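Local structure of peptidoglycan glycosyltransferase (Eggerthella lenta, 4MNR) at residues D334-P340 against T360-V366; F264-K268 against E278-P282; G56-S60 against Q118-Q122. The protein belongs to the penicillin-binding proteins, and the crystallised fragment carries a transpeptidase-family domain of the beta-lactamase clan. All coordinates share one frame; numbering follows the deposited sequence.

Interaction 1: D334-P340 against T360-V366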
ATOM      1  N   ASP A 334       0.082  17.354  -2.211  1.00 13.28           N
ATOM      2  CA  ASP A 334      -0.737  18.516  -1.860  1.00 13.45           C
ATOM      3  C   ASP A 334      -2.189  18.141  -1.528  1.00 13.53           C
ATOM      4  O   ASP A 334      -3.118  18.924  -1.768  1.00 15.32           O
ATOM      5  CB  ASP A 334      -0.700  19.576  -2.980  1.00 17.81           C
ATOM      6  CG  ASP A 334       0.702  20.109  -3.234  1.00 24.24           C
ATOM      7  OD1 ASP A 334       1.512  20.153  -2.280  1.00 24.77           O
ATOM      8  OD2 ASP A 334       0.997  20.482  -4.395  1.00 28.56           O
ATOM      9  N   GLY A 335      -2.375  16.934  -0.999  1.00 10.87           N
ATOM     10  CA  GLY A 335      -3.672  16.509  -0.505  1.00 11.29           C
ATOM     11  C   GLY A 335      -4.483  15.704  -1.504  1.00 10.39           C
ATOM     12  O   GLY A 335      -5.536  15.164  -1.162  1.00 11.11           O
ATOM     13  N   VAL A 336      -3.990  15.612  -2.737  1.00  9.71           N
ATOM     14  CA  VAL A 336      -4.761  14.988  -3.815  1.00 11.06           C
ATOM     15  C   VAL A 336      -4.289  13.575  -4.056  1.00 11.98           C
ATOM     16  O   VAL A 336      -3.098  13.335  -4.234  1.00 15.92           O
ATOM     17  CB  VAL A 336      -4.595  15.762  -5.128  1.00 12.88           C
ATOM     18  CG1 VAL A 336      -5.373  15.094  -6.247  1.00 15.69           C
ATOM     19  CG2 VAL A 336      -5.055  17.197  -4.949  1.00 14.30           C
ATOM     20  N   ILE A 337      -5.227  12.636  -4.051  1.00 10.66           N
ATOM     21  CA  ILE A 337      -4.918  11.270  -4.445  1.00  7.72           C
ATOM     22  C   ILE A 337      -5.228  11.088  -5.926  1.00 11.68           C
ATOM     23  O   ILE A 337      -6.377  11.237  -6.346  1.00 10.57           O
ATOM     24  CB  ILE A 337      -5.763  10.277  -3.636  1.00 10.81           C
ATOM     25  CG1 ILE A 337      -5.440  10.420  -2.141  1.00  9.97           C
ATOM     26  CG2 ILE A 337      -5.521   8.852  -4.119  1.00 11.88           C
ATOM     27  CD1 ILE A 337      -6.270   9.501  -1.225  1.00 14.99           C
HETATM   28  N   MSE A 338      -4.201  10.794  -6.719  1.00 12.29           N
HETATM   29  CA  MSE A 338      -4.403  10.458  -8.129  1.00 10.41           C
HETATM   30  C   MSE A 338      -4.875   9.009  -8.250  1.00 12.73           C
HETATM   31  O   MSE A 338      -4.521   8.165  -7.422  1.00 13.52           O
HETATM   32  CB  MSE A 338      -3.096  10.638  -8.908  1.00 11.40           C
HETATM   33  CG  MSE A 338      -2.503  12.048  -8.842  1.00 12.60           C
HETATM   34 SE   MSE A 338      -3.671  13.415  -9.586  0.62 15.45          SE
HETATM   35  CE  MSE A 338      -3.401  12.985 -11.467  1.00 16.69           C
ATOM     36  N   GLN A 339      -5.672   8.722  -9.278  1.00  8.48           N
ATOM     37  CA  GLN A 339      -6.135   7.354  -9.525  1.00 10.84           C
ATOM     38  C   GLN A 339      -4.928   6.443  -9.800  1.00 10.34           C
ATOM     39  O   GLN A 339      -4.153   6.709 -10.712  1.00  9.10           O
ATOM     40  CB  GLN A 339      -7.080   7.358 -10.730  1.00 11.27           C
ATOM     41  CG  GLN A 339      -7.381   5.996 -11.286  1.00 13.59           C
ATOM     42  CD  GLN A 339      -8.182   5.149 -10.312  1.00 13.58           C
ATOM     43  OE1 GLN A 339      -9.150   5.620  -9.718  1.00 15.57           O
ATOM     44  NE2 GLN A 339      -7.775   3.900 -10.136  1.00 13.00           N
ATOM     45  N   PRO A 340      -4.755   5.373  -9.004  1.00  8.71           N
ATOM     46  CA  PRO A 340      -3.622   4.471  -9.274  1.00  8.57           C
ATOM     47  C   PRO A 340      -3.799   3.784 -10.624  1.00 10.48           C
ATOM     48  O   PRO A 340      -4.914   3.389 -10.954  1.00 11.11           O
ATOM     49  CB  PRO A 340      -3.711   3.441  -8.147  1.00 12.59           C
ATOM     50  CG  PRO A 340      -5.123   3.552  -7.623  1.00 19.52           C
ATOM     51  CD  PRO A 340      -5.492   4.992  -7.785  1.00  9.73           C
ATOM     52  N   THR A 360      -5.251  11.174 -13.675  1.00 12.84           N
ATOM     53  CA  THR A 360      -6.522  11.808 -13.337  1.00 11.24           C
ATOM     54  C   THR A 360      -6.709  11.793 -11.826  1.00 10.86           C
ATOM     55  O   THR A 360      -6.380  10.799 -11.171  1.00 11.48           O
ATOM     56  CB  THR A 360      -7.685  11.008 -13.952  1.00 16.04           C
ATOM     57  OG1 THR A 360      -7.542  10.962 -15.381  1.00 16.54           O
ATOM     58  CG2 THR A 360      -9.020  11.635 -13.597  1.00 16.59           C
ATOM     59  N   LYS A 361      -7.224  12.893 -11.275  1.00 11.01           N
ATOM     60  CA  LYS A 361      -7.574  12.942  -9.852  1.00 11.71           C
ATOM     61  C   LYS A 361      -8.621  11.900  -9.472  1.00 14.32           C
ATOM     62  O   LYS A 361      -9.623  11.724 -10.167  1.00 16.13           O
ATOM     63  CB  LYS A 361      -8.098  14.341  -9.489  1.00 12.11           C
ATOM     64  CG  LYS A 361      -8.636  14.461  -8.061  1.00 18.19           C
ATOM     65  CD  LYS A 361      -8.775  15.917  -7.634  1.00 25.37           C
ATOM     66  CE  LYS A 361      -9.876  16.633  -8.392  1.00 30.07           C
ATOM     67  NZ  LYS A 361      -9.951  18.058  -7.963  1.00 33.14           N
ATOM     68  N   LEU A 362      -8.386  11.214  -8.360  1.00 10.46           N
ATOM     69  CA  LEU A 362      -9.394  10.340  -7.784  1.00  9.76           C
ATOM     70  C   LEU A 362     -10.168  11.102  -6.721  1.00 13.16           C
ATOM     71  O   LEU A 362     -11.396  11.204  -6.792  1.00 15.33           O
ATOM     72  CB  LEU A 362      -8.754   9.090  -7.199  1.00 10.01           C
ATOM     73  CG  LEU A 362      -9.722   8.162  -6.462  1.00 11.61           C
ATOM     74  CD1 LEU A 362     -10.925   7.743  -7.312  1.00 15.63           C
ATOM     75  CD2 LEU A 362      -8.954   6.950  -5.991  1.00 14.63           C
HETATM   76  N   MSE A 363      -9.462  11.635  -5.728  1.00 13.42           N
HETATM   77  CA  MSE A 363     -10.126  12.424  -4.692  1.00 13.19           C
HETATM   78  C   MSE A 363      -9.183  13.404  -3.992  1.00 15.07           C
HETATM   79  O   MSE A 363      -7.968  13.215  -3.979  1.00 14.37           O
HETATM   80  CB  MSE A 363     -10.831  11.508  -3.672  1.00 13.39           C
HETATM   81  CG  MSE A 363      -9.901  10.599  -2.925  1.00 12.62           C
HETATM   82 SE   MSE A 363     -10.904   9.367  -1.782  0.55 21.91          SE
HETATM   83  CE  MSE A 363     -11.517   8.113  -3.127  1.00 22.87           C
ATOM     84  N   GLN A 364      -9.753  14.463  -3.432  1.00 15.45           N
ATOM     85  CA  GLN A 364      -8.996  15.384  -2.587  1.00 13.93           C
ATOM     86  C   GLN A 364      -9.158  14.950  -1.133  1.00 11.83           C
ATOM     87  O   GLN A 364     -10.234  15.129  -0.559  1.00 17.40           O
ATOM     88  CB  GLN A 364      -9.530  16.812  -2.748  1.00 17.65           C
ATOM     89  CG  GLN A 364      -8.770  17.843  -1.923  1.00 19.10           C
ATOM     90  CD  GLN A 364      -7.732  18.601  -2.736  1.00 20.27           C
ATOM     91  OE1 GLN A 364      -7.939  18.878  -3.919  1.00 21.05           O
ATOM     92  NE2 GLN A 364      -6.607  18.942  -2.104  1.00 18.93           N
ATOM     93  N   ALA A 365      -8.114  14.374  -0.536  1.00 11.83           N
ATOM     94  CA  ALA A 365      -8.214  13.897   0.847  1.00 13.85           C
ATOM     95  C   ALA A 365      -8.233  15.036   1.860  1.00 13.24           C
ATOM     96  O   ALA A 365      -9.112  15.097   2.717  1.00 16.64           O
ATOM     97  CB  ALA A 365      -7.086  12.904   1.180  1.00 12.81           C
ATOM     98  N   VAL A 366      -7.251  15.927   1.762  1.00 11.21           N
ATOM     99  CA  VAL A 366      -7.139  17.084   2.652  1.00 10.82           C
ATOM    100  C   VAL A 366      -6.636  18.271   1.834  1.00 11.87           C
ATOM    101  O   VAL A 366      -6.271  18.110   0.672  1.00 12.45           O
ATOM    102  CB  VAL A 366      -6.142  16.841   3.817  1.00 13.55           C
ATOM    103  CG1 VAL A 366      -6.681  15.806   4.812  1.00 13.99           C
ATOM    104  CG2 VAL A 366      -4.776  16.431   3.283  1.00 12.41           C
TER
HETATM  105  O   HOH W   1      -4.394  20.541  -3.335  1.00 25.04           O
HETATM  106  O   HOH W   2      -4.071   8.619 -12.517  1.00 12.73           O
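Ile337 and Met363 are joined through their backbones at the centre of a two-stranded antiparallel ribbon with a classic beta bulge. Ile337 N donates to Met363 O at 2.8 Å. In return Ile337 O takes two N-H groups, from Leu362 N at 2.8 Å and from Met363 N at 3.2 Å. Both lie in the plane of the Ile337 carbonyl. Two residues of one strand thus face one residue of the other, and the register slips by one between Ile337 and Met338. Gln339 N to Thr360 O, 2.9 Å and nearly straight at 175°, closes one end of the ribbon. Ala365 N to Gly335 O closes the other.

The amide of Gln364 works at this second end. Its NE2 turns along its own segment to Val366 O, just past the strand, and meets it at 2.9 Å, almost straight. Val366 O lies in the plane of the Gln364 amide, though NE2 stands off the plane of that carbonyl. A water links the same NE2 to Asp334 O. The bend at chi2 (99°) brings the flat amide against Val336, whose CG2 touches OE1. With CG1 opposite the backbone N (chi1 179°), that branch of Val336 meets the aliphatic part of Lys361; the two side chains cross at about a right angle.

Ile337 and Met363 lie side by side on the opposite sheet face, pointing the same way. On this face Ile337 is buried against Met326 and Ala330 of helix 321-332. The branch tips of Leu362 meet the amide oxygen of Gln339. The chain of Met338 is bent at chi2 and chi3 and curls back over the start of strand 361-364. Its terminal methyl CE ends 3.4 Å from Thr360 N.

Interaction 2: F264-K268 against E278-P282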
ATOM      1  N   PHE A 264      -9.817   9.621   2.486  1.00 11.09           N
ATOM      2  CA  PHE A 264      -8.600   9.007   1.974  1.00 11.60           C
ATOM      3  C   PHE A 264      -8.904   7.725   1.222  1.00 12.03           C
ATOM      4  O   PHE A 264      -7.990   7.046   0.765  1.00 15.32           O
ATOM      5  CB  PHE A 264      -7.634   8.667   3.114  1.00 12.47           C
ATOM      6  CG  PHE A 264      -6.813   9.830   3.593  1.00 11.80           C
ATOM      7  CD1 PHE A 264      -5.523  10.023   3.109  1.00 12.15           C
ATOM      8  CD2 PHE A 264      -7.300  10.693   4.554  1.00 12.60           C
ATOM      9  CE1 PHE A 264      -4.743  11.069   3.562  1.00 10.40           C
ATOM     10  CE2 PHE A 264      -6.528  11.747   5.014  1.00 13.18           C
ATOM     11  CZ  PHE A 264      -5.251  11.946   4.513  1.00 11.61           C
ATOM     12  N   GLY A 265     -10.174   7.375   1.106  1.00 13.19           N
ATOM     13  CA  GLY A 265     -10.524   6.244   0.268  1.00 14.70           C
ATOM     14  C   GLY A 265     -11.095   5.030   0.969  1.00 13.42           C
ATOM     15  O   GLY A 265     -11.490   4.067   0.308  1.00 13.00           O
ATOM     16  N   PHE A 266     -11.153   5.055   2.296  1.00 11.49           N
ATOM     17  CA  PHE A 266     -11.798   3.955   3.003  1.00  9.24           C
ATOM     18  C   PHE A 266     -13.292   3.899   2.666  1.00 12.73           C
ATOM     19  O   PHE A 266     -13.945   4.932   2.483  1.00 13.84           O
ATOM     20  CB  PHE A 266     -11.539   4.054   4.518  1.00 10.36           C
ATOM     21  CG  PHE A 266     -10.133   3.683   4.908  1.00 10.32           C
ATOM     22  CD1 PHE A 266      -9.091   4.572   4.712  1.00 10.59           C
ATOM     23  CD2 PHE A 266      -9.852   2.431   5.440  1.00 12.73           C
ATOM     24  CE1 PHE A 266      -7.789   4.239   5.047  1.00 12.69           C
ATOM     25  CE2 PHE A 266      -8.553   2.081   5.789  1.00 13.78           C
ATOM     26  CZ  PHE A 266      -7.511   2.979   5.590  1.00 10.87           C
ATOM     27  N   ASN A 267     -13.822   2.679   2.566  1.00 11.83           N
ATOM     28  CA  ASN A 267     -15.225   2.436   2.216  1.00 13.50           C
ATOM     29  C   ASN A 267     -15.611   2.918   0.826  1.00 14.92           C
ATOM     30  O   ASN A 267     -16.792   3.159   0.557  1.00 17.70           O
ATOM     31  CB  ASN A 267     -16.191   3.016   3.252  1.00 15.05           C
ATOM     32  CG  ASN A 267     -16.056   2.357   4.608  1.00 16.78           C
ATOM     33  OD1 ASN A 267     -15.637   1.202   4.715  1.00 17.00           O
ATOM     34  ND2 ASN A 267     -16.440   3.077   5.647  1.00 17.39           N
ATOM     35  N   LYS A 268     -14.617   3.058  -0.044  1.00 17.89           N
ATOM     36  CA  LYS A 268     -14.864   3.365  -1.452  1.00 22.20           C
ATOM     37  C   LYS A 268     -14.350   2.217  -2.318  1.00 19.65           C
ATOM     38  O   LYS A 268     -13.286   1.668  -2.074  1.00 22.38           O
ATOM     39  CB  LYS A 268     -14.141   4.648  -1.857  1.00 26.58           C
ATOM     40  CG  LYS A 268     -14.422   5.847  -0.974  1.00 32.91           C
ATOM     41  CD  LYS A 268     -15.835   6.374  -1.161  1.00 41.51           C
ATOM     42  CE  LYS A 268     -16.084   7.566  -0.256  1.00 47.05           C
ATOM     43  NZ  LYS A 268     -14.974   8.555  -0.358  1.00 50.28           N
ATOM     44  N   GLU A 278     -12.225  -3.546  -1.181  1.00 15.32           N
ATOM     45  CA  GLU A 278     -12.492  -2.255  -0.567  1.00 14.09           C
ATOM     46  C   GLU A 278     -11.805  -2.191   0.801  1.00 10.49           C
ATOM     47  O   GLU A 278     -11.923  -3.134   1.592  1.00 13.84           O
ATOM     48  CB  GLU A 278     -14.006  -2.144  -0.387  1.00 16.24           C
ATOM     49  CG  GLU A 278     -14.528  -0.793  -0.005  1.00 21.87           C
ATOM     50  CD  GLU A 278     -16.046  -0.805   0.129  1.00 31.96           C
ATOM     51  OE1 GLU A 278     -16.672  -1.831  -0.213  1.00 34.53           O
ATOM     52  OE2 GLU A 278     -16.615   0.199   0.588  1.00 31.51           O
ATOM     53  N   SER A 279     -11.095  -1.096   1.082  1.00 11.47           N
ATOM     54  CA  SER A 279     -10.558  -0.880   2.430  1.00 10.23           C
ATOM     55  C   SER A 279     -11.714  -0.448   3.321  1.00 11.88           C
ATOM     56  O   SER A 279     -12.652   0.199   2.856  1.00 15.26           O
ATOM     57  CB  SER A 279      -9.439   0.167   2.414  1.00 11.45           C
ATOM     58  OG  SER A 279      -8.312  -0.319   1.703  1.00 11.82           O
ATOM     59  N   LEU A 280     -11.667  -0.835   4.595  1.00 11.19           N
ATOM     60  CA  LEU A 280     -12.858  -0.770   5.440  1.00 11.10           C
ATOM     61  C   LEU A 280     -12.685   0.061   6.703  1.00 11.07           C
ATOM     62  O   LEU A 280     -11.621   0.058   7.324  1.00 11.35           O
ATOM     63  CB  LEU A 280     -13.284  -2.184   5.847  1.00 13.25           C
ATOM     64  CG  LEU A 280     -13.510  -3.161   4.695  1.00 13.39           C
ATOM     65  CD1 LEU A 280     -13.779  -4.564   5.212  1.00 17.76           C
ATOM     66  CD2 LEU A 280     -14.662  -2.658   3.882  1.00 13.94           C
HETATM   67  N   MSE A 281     -13.754   0.773   7.063  1.00 11.88           N
HETATM   68  CA  MSE A 281     -13.867   1.480   8.344  1.00 15.04           C
HETATM   69  C   MSE A 281     -15.223   1.168   8.945  1.00 15.94           C
HETATM   70  O   MSE A 281     -16.203   1.000   8.224  1.00 15.66           O
HETATM   71  CB  MSE A 281     -13.762   2.999   8.156  1.00 18.94           C
HETATM   72  CG  MSE A 281     -12.366   3.544   8.165  1.00 23.72           C
HETATM   73 SE   MSE A 281     -11.421   3.406   9.869  0.55 17.54          SE
HETATM   74  CE  MSE A 281     -12.169   4.844  10.939  1.00 22.00           C
ATOM     75  N   PRO A 282     -15.302   1.107  10.278  1.00 16.12           N
ATOM     76  CA  PRO A 282     -16.624   0.900  10.875  1.00 19.00           C
ATOM     77  C   PRO A 282     -17.523   2.102  10.621  1.00 18.42           C
ATOM     78  O   PRO A 282     -17.027   3.182  10.286  1.00 16.86           O
ATOM     79  CB  PRO A 282     -16.325   0.811  12.377  1.00 20.03           C
ATOM     80  CG  PRO A 282     -14.888   0.469  12.472  1.00 17.42           C
ATOM     81  CD  PRO A 282     -14.224   1.099  11.276  1.00 17.10           C
TER
HETATM   82  O   HOH W   3     -11.251   1.420  -0.627  1.00 22.02           O
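Asn267 meets the 278-282 segment with both its backbone and its side chain. Asn267 N donates to Ser279 O at 2.8 Å. Its OD1 accepts from Met281 N at 3.0 Å, with the donor 36° above the carbonyl plane and not on a lone pair. Its ND2 makes a weak bond to Met281 O. The amide therefore spans the N-H and C=O of one residue, much as a neighbouring strand would. With chi1 at -64°, CG lies beside the backbone N, and the amide can reach the chain two residues beyond Ser279.

The Phe266 ring packs next to this. Leu280 O sits at the ring edge, near its plane, 3.5 Å from CD2 of Phe266. Met281 CG touches Phe266 CB at 3.8 Å. The selenium of Met281 stands obliquely to the Phe266 ring, 5.3 Å from its centroid, a Met-aromatic contact.

A Schellman motif at Gly265 and a type II turn from Gly265 to Lys268 set the backbone. A water bridges the turn to the other segment: it donates to Gly265 O and Lys268 O and accepts from Ser279 N. Outside the segments, Glu262 takes a second bond from Asn267 ND2 through its carboxylate. Ser279 OG is bonded to Thr320 N.

The contact ties together two parts of the connection between helix 242-263 and helix 284-289, the first just after the Schellman end of helix 242-263. Met281 packs on Leu257 and Ala261 of that helix, while Phe266 and Ser279 rest against Glu323 of helix 321-332.

Interaction 3: G56-S60 against Q118-Q122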
ATOM      1  N   GLY A  56      11.558 -14.465 -15.275  1.00 15.74           N
ATOM      2  CA  GLY A  56      11.711 -15.113 -13.981  1.00 16.77           C
ATOM      3  C   GLY A  56      10.589 -14.724 -13.046  1.00 15.96           C
ATOM      4  O   GLY A  56       9.425 -14.834 -13.408  1.00 14.61           O
ATOM      5  N   ASP A  57      10.924 -14.250 -11.850  1.00 14.04           N
ATOM      6  CA  ASP A  57       9.872 -13.863 -10.908  1.00 13.55           C
ATOM      7  C   ASP A  57       9.555 -12.366 -10.878  1.00 11.41           C
ATOM      8  O   ASP A  57       8.917 -11.882  -9.942  1.00 13.29           O
ATOM      9  CB  ASP A  57      10.169 -14.384  -9.493  1.00 19.25           C
ATOM     10  CG  ASP A  57      11.369 -13.711  -8.847  1.00 25.29           C
ATOM     11  OD1 ASP A  57      11.943 -12.761  -9.427  1.00 25.99           O
ATOM     12  OD2 ASP A  57      11.727 -14.136  -7.726  1.00 26.10           O
ATOM     13  N   LEU A  58       9.969 -11.639 -11.916  1.00 12.75           N
ATOM     14  CA  LEU A  58       9.738 -10.195 -11.964  1.00 11.36           C
ATOM     15  C   LEU A  58       8.252  -9.884 -12.135  1.00 11.64           C
ATOM     16  O   LEU A  58       7.651 -10.263 -13.145  1.00 12.76           O
ATOM     17  CB  LEU A  58      10.560  -9.568 -13.108  1.00 11.73           C
ATOM     18  CG  LEU A  58      10.619  -8.035 -13.098  1.00 13.75           C
ATOM     19  CD1 LEU A  58      11.451  -7.506 -11.915  1.00 14.36           C
ATOM     20  CD2 LEU A  58      11.181  -7.528 -14.409  1.00 15.02           C
ATOM     21  N   ALA A  59       7.661  -9.247 -11.118  1.00  8.32           N
ATOM     22  CA  ALA A  59       6.248  -8.875 -11.125  1.00  9.38           C
ATOM     23  C   ALA A  59       5.284 -10.032 -11.431  1.00 10.40           C
ATOM     24  O   ALA A  59       4.269  -9.829 -12.082  1.00 11.84           O
ATOM     25  CB  ALA A  59       6.015  -7.711 -12.113  1.00 12.37           C
ATOM     26  N   SER A  60       5.590 -11.227 -10.938  1.00 10.40           N
ATOM     27  CA  SER A  60       4.774 -12.393 -11.266  1.00 12.22           C
ATOM     28  C   SER A  60       3.285 -12.232 -10.988  1.00 10.94           C
ATOM     29  O   SER A  60       2.455 -12.600 -11.820  1.00 12.65           O
ATOM     30  CB  SER A  60       5.291 -13.634 -10.544  1.00 13.56           C
ATOM     31  OG  SER A  60       6.557 -13.975 -11.054  1.00 14.76           O
ATOM     32  N   GLN A 118      11.111  -2.355  -9.381  1.00 10.44           N
ATOM     33  CA  GLN A 118      10.387  -3.594  -9.114  1.00 10.56           C
ATOM     34  C   GLN A 118      11.308  -4.629  -8.456  1.00  9.17           C
ATOM     35  O   GLN A 118      10.936  -5.260  -7.479  1.00 10.81           O
ATOM     36  CB  GLN A 118       9.810  -4.160 -10.414  1.00  8.72           C
ATOM     37  CG  GLN A 118       9.063  -5.482 -10.225  1.00 10.49           C
ATOM     38  CD  GLN A 118       7.745  -5.326  -9.497  1.00  9.41           C
ATOM     39  OE1 GLN A 118       7.095  -4.287  -9.585  1.00  9.05           O
ATOM     40  NE2 GLN A 118       7.334  -6.379  -8.792  1.00  7.74           N
ATOM     41  N   GLN A 119      12.531  -4.757  -8.960  1.00  7.76           N
ATOM     42  CA  GLN A 119      13.469  -5.725  -8.397  1.00  9.29           C
ATOM     43  C   GLN A 119      13.839  -5.331  -6.963  1.00 14.71           C
ATOM     44  O   GLN A 119      13.980  -6.197  -6.091  1.00 12.38           O
ATOM     45  CB  GLN A 119      14.733  -5.854  -9.263  1.00 12.11           C
ATOM     46  CG  GLN A 119      15.651  -6.970  -8.809  1.00 15.22           C
ATOM     47  CD  GLN A 119      14.975  -8.316  -8.885  1.00 19.03           C
ATOM     48  OE1 GLN A 119      14.507  -8.720  -9.952  1.00 20.99           O
ATOM     49  NE2 GLN A 119      14.902  -9.018  -7.753  1.00 19.26           N
ATOM     50  N   ALA A 120      14.001  -4.030  -6.718  1.00 12.11           N
ATOM     51  CA  ALA A 120      14.335  -3.578  -5.368  1.00 12.05           C
ATOM     52  C   ALA A 120      13.203  -3.905  -4.400  1.00 11.27           C
ATOM     53  O   ALA A 120      13.454  -4.325  -3.270  1.00 13.19           O
ATOM     54  CB  ALA A 120      14.634  -2.075  -5.346  1.00 13.34           C
ATOM     55  N   ALA A 121      11.968  -3.712  -4.848  1.00  7.09           N
ATOM     56  CA  ALA A 121      10.811  -4.041  -4.003  1.00  8.30           C
ATOM     57  C   ALA A 121      10.778  -5.532  -3.684  1.00 11.80           C
ATOM     58  O   ALA A 121      10.514  -5.940  -2.548  1.00 12.24           O
ATOM     59  CB  ALA A 121       9.526  -3.608  -4.686  1.00  9.33           C
ATOM     60  N   GLN A 122      11.071  -6.353  -4.686  1.00 10.23           N
ATOM     61  CA  GLN A 122      11.090  -7.796  -4.479  1.00  9.96           C
ATOM     62  C   GLN A 122      12.249  -8.223  -3.580  1.00 12.82           C
ATOM     63  O   GLN A 122      12.093  -9.110  -2.739  1.00 13.93           O
ATOM     64  CB  GLN A 122      11.135  -8.527  -5.826  1.00  9.72           C
ATOM     65  CG  GLN A 122       9.905  -8.251  -6.657  1.00  8.56           C
ATOM     66  CD  GLN A 122       9.889  -9.000  -7.982  1.00 10.22           C
ATOM     67  OE1 GLN A 122       9.136  -8.642  -8.892  1.00 12.04           O
ATOM     68  NE2 GLN A 122      10.680 -10.067  -8.084  1.00 13.67           N
TER
HETATM   69  O   HOH W   4      11.986 -11.906  -5.998  1.00 30.70           O
HETATM   70  O   HOH W   5      13.286 -10.795 -10.930  1.00 32.34           O
HETATM   71  O   HOH W   6      14.303 -11.860  -7.897  1.00 35.56           O
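Gln122 reaches from its helix to the turn at 57-60 and presents its amide to the backbone there. Its chain is extended beyond CG (chi2 -178°), which carries the amide well out from the helix. OE1 accepts from Ala59 N at 2.7 Å, almost straight at 178° and in the carbonyl plane. Gln118, one helical turn earlier, donates its NE2 to the same OE1 at 2.9 Å, on a lone pair. That donor amide also has OE1 of Gln122 in its own plane. Two N-H groups thus grip one oxygen and should fix which way the Gln122 amide is turned. Its NE2 then points to Asp57, where it makes two weak bonds, to the backbone O and to OD1. The carboxylate of Asp57 and this amide are turned 77° apart, and the two side chains slide past each other in opposite directions.

The motif on one side is a type II beta turn from Asp57 to Ser60, with Ala59 at the N-cap position of helix 60-63. On the other side is helix 115-125. The contact joins a loop of the dimerisation-family region to this helix, far later in the chain.

Leu58 crosses Gln118 and Gln119 obliquely. Its CD1 rests on Gln118 CG at 3.6 Å and on Gln119 OE1. The Gln118 amide lies alongside Ala59, NE2 at 3.6 Å from Ala59 CA, and its OE1 is bonded to Met145 N of strand 142-148.

Waters fill in round the carboxylate. One joins Asp57 OD2 to Gln122 NE2. Two more run from Asp57 OD1 to the amide of Gln119, one to OE1 and one to NE2. Gln119 NE2 also bonds Asp123 on its own helix.

Interactions 1 and 2 touch, with centres about 15 Å apart. Met363 SE packs on Gly265 N at 3.6 Å, and Ile337 CD1 lies 3.6 Å from Phe264 O. The Phe264 ring meets Ala365. The inner face of the ribbon thus packs on the residues just after helix 242-263, and both contacts share helix 321-332 as a support. All four of their segments belong to the transpeptidase domain. Interaction 3 stands apart, its centre about 27 Å from that of interaction 1 and about 28 Å from that of interaction 2. It lies across the chain's centre from interaction 2. An acetic acid, probably from the crystallisation liquor, has its nearest atom about 3 Å from the Glu278 side chain.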